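Local coordinates for protein diaminopimelate decarboxylase (Methanocaldococcus jannaschii, PDB 1TWI) that catalyses the pyridoxal 5'-phosphate-dependent decarboxylation of meso-diaminopimelate to L-lysine, the last step of lysine biosynthesis, as a homodimer, at residues F15-D20 / V404-K409. Sequence-based numbering, arbitrary orientation.
Sequences FIDGYD and VLTSKK
Thr406 points toward the turn of a tight hairpin and meets Asp17, Tyr19 and Ile16. Its hydroxyl, set between the backbone N and the carbonyl carbon (chi1 50°), donates to Asp17 OD2, with 2.6 Å between Thr406 OG1 and that oxygen. The carboxylate accepts through its anti lone pair, and the same OD2 is also hydrogen-bonded to Ser36 OG, so two hydroxyls hold one oxygen. The Ile16 side chain crosses that of Thr406 at about a right angle, with Ile16 CG2 3.7 Å from Thr406 OG1. The Tyr19 and Thr406 side chains run past each other in opposite directions, with Tyr19 CD2 3.7 Å from Thr406 CB and 3.8 Å from Thr406 CG2.

The case illustrates how a beta hairpin can dock on a sheet through side chains: Ile16 to Tyr19 form a type I' turn between strands 13-16 and 19-20, closed by paired backbone bonds between Ile16 and Tyr19, and the turn and the start of strand 19-20 meet the end of strand 402-407 in the mixed sheet, away from the pyridoxal phosphate site. At phi 87° a CB on Gly18 would jam against the carbonyl O of Asp17, which calls for glycine.

At Ser407 the acceptor is a backbone carbonyl. Tyr19 OH donates to Ser407 O at 2.7 Å, the C=O...donor angle of 176° making the approach almost collinear with the carbonyl, and Ser407 O lies at the edge of the Tyr19 ring, in its plane. Ser407 CB points away from the hairpin; Ser407 OG, hydrogen-bonded to Glu37, accepts from Lys409 N at 3.1 Å, an ST turn where the chain leaves the strand.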
ATOM      1  N   PHE A  15     -18.624  22.499   4.618  1.00 12.68           N
ATOM      2  CA  PHE A  15     -19.767  21.720   4.094  1.00 12.74           C
ATOM      3  C   PHE A  15     -19.432  20.970   2.798  1.00 13.67           C
ATOM      4  O   PHE A  15     -18.668  21.492   1.978  1.00 14.41           O
ATOM      5  CB  PHE A  15     -20.984  22.646   3.805  1.00 12.46           C
ATOM      6  CG  PHE A  15     -21.725  23.095   5.095  1.00 15.85           C
ATOM      7  CD1 PHE A  15     -21.169  24.058   5.934  1.00 17.65           C
ATOM      8  CD2 PHE A  15     -22.931  22.521   5.448  1.00 15.94           C
ATOM      9  CE1 PHE A  15     -21.824  24.452   7.126  1.00 19.35           C
ATOM     10  CE2 PHE A  15     -23.619  22.899   6.642  1.00 17.88           C
ATOM     11  CZ  PHE A  15     -23.068  23.861   7.475  1.00 19.44           C
ATOM     12  N   ILE A  16     -20.009  19.775   2.602  1.00 13.49           N
ATOM     13  CA  ILE A  16     -19.813  19.007   1.353  1.00 13.09           C
ATOM     14  C   ILE A  16     -21.218  18.715   0.890  1.00 14.31           C
ATOM     15  O   ILE A  16     -21.982  18.062   1.622  1.00 14.88           O
ATOM     16  CB  ILE A  16     -19.061  17.641   1.587  1.00 13.44           C
ATOM     17  CG1 ILE A  16     -17.673  17.933   2.204  1.00 12.01           C
ATOM     18  CG2 ILE A  16     -19.001  16.836   0.203  1.00 11.06           C
ATOM     19  CD1 ILE A  16     -17.036  16.781   2.958  1.00 13.56           C
ATOM     20  N   ASP A  17     -21.579  19.210  -0.295  1.00 12.83           N
ATOM     21  CA  ASP A  17     -22.933  19.032  -0.808  1.00 14.01           C
ATOM     22  C   ASP A  17     -24.008  19.527   0.149  1.00 14.76           C
ATOM     23  O   ASP A  17     -25.127  18.986   0.180  1.00 12.94           O
ATOM     24  CB  ASP A  17     -23.217  17.577  -1.135  1.00 16.27           C
ATOM     25  CG  ASP A  17     -22.533  17.144  -2.403  1.00 16.42           C
ATOM     26  OD1 ASP A  17     -22.458  17.955  -3.354  1.00 15.63           O
ATOM     27  OD2 ASP A  17     -22.090  15.983  -2.465  1.00 18.51           O
ATOM     28  N   GLY A  18     -23.672  20.551   0.934  1.00 13.93           N
ATOM     29  CA  GLY A  18     -24.669  21.051   1.862  1.00 17.41           C
ATOM     30  C   GLY A  18     -24.697  20.333   3.219  1.00 16.82           C
ATOM     31  O   GLY A  18     -25.462  20.761   4.107  1.00 15.11           O
ATOM     32  N   TYR A  19     -23.905  19.265   3.391  1.00 14.22           N
ATOM     33  CA  TYR A  19     -23.881  18.575   4.687  1.00 13.40           C
ATOM     34  C   TYR A  19     -22.690  19.036   5.545  1.00 15.21           C
ATOM     35  O   TYR A  19     -21.557  19.098   5.089  1.00 13.24           O
ATOM     36  CB  TYR A  19     -23.822  17.070   4.459  1.00 14.14           C
ATOM     37  CG  TYR A  19     -25.016  16.571   3.676  1.00 13.33           C
ATOM     38  CD1 TYR A  19     -26.248  16.322   4.314  1.00 16.71           C
ATOM     39  CD2 TYR A  19     -24.944  16.365   2.288  1.00 13.27           C
ATOM     40  CE1 TYR A  19     -27.381  15.870   3.572  1.00 15.94           C
ATOM     41  CE2 TYR A  19     -26.069  15.933   1.564  1.00 13.04           C
ATOM     42  CZ  TYR A  19     -27.271  15.687   2.228  1.00 15.12           C
ATOM     43  OH  TYR A  19     -28.365  15.214   1.532  1.00 16.59           O
ATOM     44  N   ASP A  20     -22.954  19.368   6.791  1.00 15.42           N
ATOM     45  CA  ASP A  20     -21.904  19.820   7.729  1.00 18.71           C
ATOM     46  C   ASP A  20     -20.831  18.700   7.910  1.00 17.72           C
ATOM     47  O   ASP A  20     -21.148  17.623   8.404  1.00 18.28           O
ATOM     48  CB  ASP A  20     -22.621  20.115   9.046  1.00 19.75           C
ATOM     49  CG  ASP A  20     -21.738  20.708  10.086  1.00 21.46           C
ATOM     50  OD1 ASP A  20     -20.768  20.053  10.505  1.00 21.48           O
ATOM     51  OD2 ASP A  20     -22.051  21.837  10.511  1.00 24.67           O
ATOM     52  N   VAL A 404     -19.034   7.392   3.113  1.00 11.36           N
ATOM     53  CA  VAL A 404     -20.418   7.770   2.889  1.00 10.23           C
ATOM     54  C   VAL A 404     -20.472   8.519   1.553  1.00 11.70           C
ATOM     55  O   VAL A 404     -19.426   9.026   1.056  1.00 11.50           O
ATOM     56  CB  VAL A 404     -20.996   8.703   3.993  1.00 11.32           C
ATOM     57  CG1 VAL A 404     -21.145   7.940   5.314  1.00 11.78           C
ATOM     58  CG2 VAL A 404     -20.078   9.936   4.229  1.00  7.98           C
ATOM     59  N   LEU A 405     -21.676   8.546   0.971  1.00  9.21           N
ATOM     60  CA  LEU A 405     -21.964   9.240  -0.274  1.00  9.79           C
ATOM     61  C   LEU A 405     -22.932  10.382   0.089  1.00 11.12           C
ATOM     62  O   LEU A 405     -23.971  10.132   0.734  1.00 12.15           O
ATOM     63  CB  LEU A 405     -22.657   8.317  -1.293  1.00  8.74           C
ATOM     64  CG  LEU A 405     -22.966   8.994  -2.652  1.00  9.27           C
ATOM     65  CD1 LEU A 405     -21.738   9.119  -3.560  1.00  8.72           C
ATOM     66  CD2 LEU A 405     -24.045   8.208  -3.339  1.00  8.34           C
ATOM     67  N   THR A 406     -22.566  11.629  -0.250  1.00 10.22           N
ATOM     68  CA  THR A 406     -23.439  12.766   0.017  1.00 11.45           C
ATOM     69  C   THR A 406     -24.121  12.982  -1.309  1.00 11.36           C
ATOM     70  O   THR A 406     -23.470  13.065  -2.354  1.00 11.20           O
ATOM     71  CB  THR A 406     -22.665  14.056   0.443  1.00 12.24           C
ATOM     72  OG1 THR A 406     -21.609  14.300  -0.489  1.00 11.88           O
ATOM     73  CG2 THR A 406     -22.120  13.920   1.857  1.00 10.91           C
ATOM     74  N   SER A 407     -25.437  13.118  -1.239  1.00 11.53           N
ATOM     75  CA  SER A 407     -26.298  13.187  -2.404  1.00 13.38           C
ATOM     76  C   SER A 407     -27.484  14.111  -2.104  1.00 14.59           C
ATOM     77  O   SER A 407     -27.774  14.403  -0.933  1.00 13.12           O
ATOM     78  CB  SER A 407     -26.801  11.754  -2.661  1.00 16.09           C
ATOM     79  OG  SER A 407     -27.953  11.700  -3.490  1.00 19.79           O
ATOM     80  N   LYS A 408     -28.136  14.607  -3.141  1.00 15.00           N
ATOM     81  CA  LYS A 408     -29.308  15.437  -2.898  1.00 17.43           C
ATOM     82  C   LYS A 408     -30.340  14.588  -2.123  1.00 18.53           C
ATOM     83  O   LYS A 408     -31.153  15.112  -1.347  1.00 18.23           O
ATOM     84  CB  LYS A 408     -29.909  15.888  -4.238  1.00 18.44           C
ATOM     85  CG  LYS A 408     -29.175  17.052  -4.820  1.00 21.71           C
ATOM     86  CD  LYS A 408     -29.568  17.278  -6.265  1.00 27.40           C
ATOM     87  CE  LYS A 408     -28.992  18.596  -6.800  1.00 30.49           C
ATOM     88  NZ  LYS A 408     -27.582  18.772  -6.352  1.00 33.95           N
ATOM     89  N   LYS A 409     -30.288  13.271  -2.305  1.00 19.64           N
ATOM     90  CA  LYS A 409     -31.232  12.367  -1.631  1.00 20.81           C
ATOM     91  C   LYS A 409     -30.991  12.121  -0.146  1.00 21.06           C
ATOM     92  O   LYS A 409     -31.864  11.587   0.539  1.00 21.22           O
ATOM     93  CB  LYS A 409     -31.216  11.010  -2.324  1.00 23.10           C
ATOM     94  CG  LYS A 409     -31.418  11.058  -3.819  1.00 24.56           C
ATOM     95  CD  LYS A 409     -32.821  10.726  -4.147  1.00 26.23           C
ATOM     96  CE  LYS A 409     -33.009  10.548  -5.633  1.00 26.83           C
ATOM     97  NZ  LYS A 409     -34.456  10.183  -5.786  1.00 27.39           N
TER